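Hypothetical protein PA3967 (Pseudomonas aeruginosa, PDB 1TU9) is a globin-family protein that carries a heme and probably binds oxygen, though its physiological role is not established. Local coordinates at residues Phe23-Phe26 with Tyr27-Phe30; Met67-Ser70 with Lys71-Leu75. One frame throughout, in Å; residues are numbered along the deposited sequence.

Contact 1: residues Phe23-Phe26 with Tyr27-Phe30; sequences FDDF and YRHF. With PPI (propanoic acid), chain C; HEM (protoporphyrin IX containing Fe), chain B; EDO (1,2-ethanediol), chain E.
The distal wall of the heme pocket is built here from an aromatic cluster, F26, Y27 and F30, on little more than one turn of helix 22-32. F26 sends its edge onto the face of Y27, a T-shaped pair with the planes at 83° and CD2 of F26 3.6 Å above the middle of the phenol ring. With its CG anti to the backbone N (chi1 170°), F26 also runs alongside F30, one turn on; CB of F30 makes a CH-pi contact over the F26 face, 4.3 Å from the ring centroid.

Propanoic acid, whose O1 is a ligand of the heme iron, sits against this cluster. OH of Y27 donates to O2 of the acid in what is modelled as a very short hydrogen bond, 2.3 Å, a doubtful length; NE2 of Q49 also hydrogen-bonds the acid. The acid's C3 lies 3.6 Å from CE2 of F26. F30 in turn brings CZ to 3.7 Å from the heme methyl CMC.

On the outer side, NH2 of R28 meets OD1 of D25 at 3.0 Å in a salt bridge, coming from above the carboxylate plane, and a water joins the same OD1 to NE of R28. H29 has O of D25 over one ring face, and its NE2 is hydrogen-bonded to OE1 of E104 on helix 90-105. That helix covers F26 and F30 with W94, while helix 46-64 packs L53 against Y27.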
# COMPACT_ATOMS: atom_id res chain seq x y z
N PHE A 23 9.12 2.77 -6.19
CA PHE A 23 8.34 3.68 -5.36
C PHE A 23 8.04 4.99 -6.08
O PHE A 23 6.99 5.57 -5.87
CB PHE A 23 9.04 3.91 -4.02
CG PHE A 23 9.06 2.68 -3.17
CD1 PHE A 23 7.92 2.28 -2.50
CD2 PHE A 23 10.19 1.89 -3.09
CE1 PHE A 23 7.91 1.11 -1.73
CE2 PHE A 23 10.19 0.72 -2.33
CZ PHE A 23 9.04 0.35 -1.66
N ASP A 24 8.95 5.44 -6.95
CA ASP A 24 8.67 6.60 -7.80
C ASP A 24 7.44 6.32 -8.65
O ASP A 24 6.53 7.15 -8.78
CB ASP A 24 9.83 6.89 -8.76
CG ASP A 24 11.06 7.41 -8.08
OD1 ASP A 24 10.99 7.90 -6.93
OD2 ASP A 24 12.15 7.37 -8.70
N ASP A 25 7.42 5.16 -9.28
CA ASP A 25 6.33 4.80 -10.16
C ASP A 25 5.02 4.62 -9.38
O ASP A 25 3.97 5.07 -9.84
CB ASP A 25 6.65 3.54 -10.97
CG ASP A 25 7.65 3.78 -12.05
OD1 ASP A 25 7.89 4.95 -12.40
OD2 ASP A 25 8.20 2.83 -12.63
N PHE A 26 5.08 3.99 -8.21
CA PHE A 26 3.89 3.87 -7.38
C PHE A 26 3.25 5.24 -7.17
O PHE A 26 2.06 5.42 -7.43
CB PHE A 26 4.19 3.27 -6.01
CG PHE A 26 3.01 3.37 -5.10
CD1 PHE A 26 1.93 2.54 -5.28
CD2 PHE A 26 2.91 4.41 -4.20
CE1 PHE A 26 0.78 2.70 -4.50
CE2 PHE A 26 1.78 4.58 -3.43
CZ PHE A 26 0.71 3.71 -3.59
N TYR A 27 4.02 6.22 -6.69
CA TYR A 27 3.43 7.53 -6.40
C TYR A 27 3.00 8.26 -7.65
O TYR A 27 1.99 8.94 -7.63
CB TYR A 27 4.32 8.41 -5.49
CG TYR A 27 4.15 8.02 -4.04
CD1 TYR A 27 5.11 7.28 -3.38
CD2 TYR A 27 2.98 8.33 -3.36
CE1 TYR A 27 4.93 6.88 -2.07
CE2 TYR A 27 2.79 7.93 -2.04
CZ TYR A 27 3.78 7.20 -1.41
OH TYR A 27 3.61 6.77 -0.11
N ARG A 28 3.72 8.09 -8.76
CA ARG A 28 3.27 8.70 -10.00
C ARG A 28 1.88 8.17 -10.36
O ARG A 28 0.98 8.93 -10.70
CB ARG A 28 4.27 8.45 -11.13
CG ARG A 28 3.83 9.01 -12.46
CD ARG A 28 4.91 9.01 -13.51
NE ARG A 28 5.59 7.72 -13.65
CZ ARG A 28 5.17 6.71 -14.41
NH1 ARG A 28 4.03 6.79 -15.07
NH2 ARG A 28 5.89 5.61 -14.50
N HIS A 29 1.70 6.86 -10.27
CA HIS A 29 0.40 6.28 -10.61
C HIS A 29 -0.69 6.69 -9.61
O HIS A 29 -1.81 6.99 -9.99
CB HIS A 29 0.46 4.76 -10.63
CG HIS A 29 1.47 4.19 -11.57
ND1 HIS A 29 1.67 4.67 -12.84
CD2 HIS A 29 2.30 3.13 -11.44
CE1 HIS A 29 2.60 3.94 -13.45
NE2 HIS A 29 3.00 3.00 -12.61
N PHE A 30 -0.34 6.68 -8.34
CA PHE A 30 -1.29 6.98 -7.27
C PHE A 30 -1.76 8.44 -7.37
O PHE A 30 -2.96 8.72 -7.36
CB PHE A 30 -0.62 6.68 -5.93
CG PHE A 30 -1.53 6.75 -4.72
CD1 PHE A 30 -2.86 6.37 -4.76
CD2 PHE A 30 -1.01 7.15 -3.51
CE1 PHE A 30 -3.66 6.42 -3.60
CE2 PHE A 30 -1.80 7.18 -2.36
CZ PHE A 30 -3.12 6.81 -2.42
C1 PPI C . 0.87 6.99 1.87
C2 PPI C . 0.07 6.01 1.09
C3 PPI C . 0.72 5.88 -0.22
O1 PPI C . 0.56 7.34 2.97
O2 PPI C . 1.95 7.55 1.31
CHA HEM B . 0.99 9.01 5.89
CHB HEM B . 0.99 4.14 5.01
CHC HEM B . -2.98 4.67 2.48
CHD HEM B . -2.51 9.47 2.55
C1A HEM B . 1.27 7.64 5.93
C2A HEM B . 2.29 6.99 6.74
C3A HEM B . 2.30 5.68 6.50
C4A HEM B . 1.29 5.39 5.51
CMA HEM B . 3.24 4.64 7.16
CAA HEM B . 3.20 7.72 7.74
CBA HEM B . 2.77 7.34 9.16
CGA HEM B . 1.27 7.39 9.38
O1A HEM B . 0.69 8.50 9.34
O2A HEM B . 0.64 6.32 9.61
C1B HEM B . -0.10 3.82 4.27
C2B HEM B . -0.54 2.51 3.82
C3B HEM B . -1.66 2.66 3.12
C4B HEM B . -1.93 4.10 3.10
CMB HEM B . 0.19 1.18 4.10
CAB HEM B . -2.50 1.56 2.41
CBB HEM B . -2.75 0.37 2.97
C1C HEM B . -3.13 6.01 2.23
C2C HEM B . -4.07 6.53 1.28
C3C HEM B . -3.94 7.85 1.26
C4C HEM B . -2.92 8.21 2.22
CMC HEM B . -5.03 5.65 0.47
CAC HEM B . -4.78 8.79 0.39
CBC HEM B . -4.30 9.92 -0.10
C1D HEM B . -1.56 9.81 3.46
C2D HEM B . -1.20 11.16 3.76
C3D HEM B . -0.11 11.06 4.79
C4D HEM B . 0.10 9.64 5.02
CMD HEM B . -1.80 12.43 3.15
CAD HEM B . 0.62 12.28 5.38
CBD HEM B . 1.61 12.81 4.34
CGD HEM B . 2.28 14.08 4.82
O1D HEM B . 1.59 15.13 4.90
O2D HEM B . 3.51 14.07 5.13
NA HEM B . 0.69 6.61 5.20
NB HEM B . -0.98 4.78 3.82
NC HEM B . -2.43 7.05 2.79
ND HEM B . -0.79 8.95 4.21
FE HEM B . -0.85 6.92 4.12
C1 EDO E . 6.17 10.81 -7.74
O1 EDO E . 7.01 9.68 -7.63
C2 EDO E . 6.19 11.57 -6.43
O2 EDO E . 7.50 12.01 -6.15
O HOH W 1 7.98 7.65 -11.97

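Contact 2: residues Met67-Ser70 with Lys71-Leu75; sequences MSDS and KLRAL
K71 and L72 lie in the first turn of helix 70-78, which starts at S70, and both of their amides reach the preceding loop through water. O of S68 receives hydrogen bonds from two waters: one of them accepts from N of L72 at 2.9 Å, the other from N of K71 at 3.2 Å. NZ of K71 is hydrogen-bonded to N59.

L72 sets CB 3.7 Å from O of D69 and then turns inward. R73 carries the main side-chain contact. Its N donates to O of D69 at 2.9 Å, a regular i to i+4 bond, and its chain, extended from CG to NE, crosses the D69 side chain, so that the carboxylate lies over one face of the guanidinium. A salt bridge joins NE of R73 to OD2 of D69. As modelled, OD1 of D69 stands 3.2 Å above the guanidinium plane, and the planes are 51° apart; the carboxylate's exact placement is doubtful because OD2 is too close to the guanidinium. D69 reaches there because CG lies between its backbone N and carbonyl carbon (chi1 72°).

A74 N repeats the helical bond one residue on, at 3.1 Å from O of S70. L75 touches the heme. Helix 70-78 is seated by L72 on L60 and Y63 of helix 46-64 and on V127 of helix 111-130, with L75 on I128 of that helix.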
# COMPACT_ATOMS: atom_id res chain seq x y z
N MET A 67 1.29 -11.34 12.69
CA MET A 67 1.60 -10.38 13.74
C MET A 67 0.31 -9.78 14.26
O MET A 67 -0.67 -9.71 13.53
CB MET A 67 2.53 -9.30 13.22
CG MET A 67 3.92 -9.83 12.92
SD MET A 67 4.80 -10.69 14.27
CE MET A 67 5.40 -9.33 15.23
N SER A 68 0.51 -9.14 15.42
CA SER A 68 -0.54 -8.52 16.27
C SER A 68 -1.23 -7.38 15.40
O SER A 68 -0.46 -6.64 14.76
CB SER A 68 0.12 -7.92 17.59
OG SER A 68 -0.88 -7.13 18.36
N ASP A 69 -2.58 -7.21 15.40
CA ASP A 69 -3.18 -6.10 14.69
C ASP A 69 -2.84 -4.70 15.23
O ASP A 69 -3.38 -3.73 14.73
CB ASP A 69 -4.71 -6.29 14.64
CG ASP A 69 -5.38 -6.07 15.98
OD1 ASP A 69 -4.71 -5.76 16.98
OD2 ASP A 69 -6.62 -6.18 16.10
N SER A 70 -1.96 -4.60 16.23
CA SER A 70 -1.67 -3.33 16.90
C SER A 70 -1.22 -2.23 15.94
O SER A 70 -1.74 -1.11 16.01
CB SER A 70 -0.62 -3.54 18.00
OG SER A 70 -1.17 -4.27 19.08
N LYS A 71 -0.28 -2.53 15.06
CA LYS A 71 0.24 -1.54 14.11
C LYS A 71 -0.81 -1.12 13.09
O LYS A 71 -0.91 0.06 12.74
CB LYS A 71 1.50 -2.03 13.39
CG LYS A 71 2.76 -2.04 14.25
CD LYS A 71 3.98 -2.24 13.38
CE LYS A 71 5.25 -2.49 14.17
NZ LYS A 71 6.42 -2.56 13.25
N LEU A 72 -1.61 -2.07 12.62
CA LEU A 72 -2.68 -1.75 11.68
C LEU A 72 -3.77 -0.91 12.32
O LEU A 72 -4.34 -0.03 11.68
CB LEU A 72 -3.23 -3.04 11.08
CG LEU A 72 -2.47 -3.45 9.82
CD1 LEU A 72 -1.03 -3.03 9.51
CD2 LEU A 72 -3.11 -4.51 8.95
N ARG A 73 -4.06 -1.17 13.59
CA ARG A 73 -5.00 -0.34 14.33
C ARG A 73 -4.50 1.10 14.41
O ARG A 73 -5.29 2.03 14.26
CB ARG A 73 -5.22 -0.90 15.74
CG ARG A 73 -6.11 -2.12 15.78
CD ARG A 73 -6.35 -2.64 17.18
NE ARG A 73 -7.35 -3.70 17.20
CZ ARG A 73 -7.60 -4.50 18.24
NH1 ARG A 73 -6.91 -4.39 19.38
NH2 ARG A 73 -8.54 -5.43 18.14
N ALA A 74 -3.20 1.26 14.63
CA ALA A 74 -2.57 2.57 14.69
C ALA A 74 -2.66 3.30 13.34
O ALA A 74 -2.93 4.50 13.32
CB ALA A 74 -1.12 2.44 15.14
N LEU A 75 -2.43 2.59 12.24
CA LEU A 75 -2.63 3.15 10.89
C LEU A 75 -4.10 3.49 10.66
O LEU A 75 -4.43 4.52 10.06
CB LEU A 75 -2.16 2.16 9.82
CG LEU A 75 -0.68 2.14 9.43
CD1 LEU A 75 -0.41 0.94 8.54
CD2 LEU A 75 -0.29 3.41 8.70
O HOH W 2 -0.63 -4.83 12.74
O HOH W 3 1.55 -5.15 15.38

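From the N terminus, contact 1 comes first, wholly within helix 22-32; the chain then passes through helices 35-40 and 46-64 before contact 2 joins a loop to the start of helix 70-78. The two follow in series, neither nesting nor crossing, and each spans adjoining residues, so neither closes a long loop. The centres of contact 1 and contact 2 lie about 25 Å apart, on opposite sides of the chain's centre. Helix 46-64 is packed by both, and the heme lies between: F30 touches it from contact 1, L75 from contact 2. Just beyond contact 2, OG of S78 hydrogen-bonds the heme and H79 is the axial ligand of its iron, whereas contact 1 faces the bound propanoic acid.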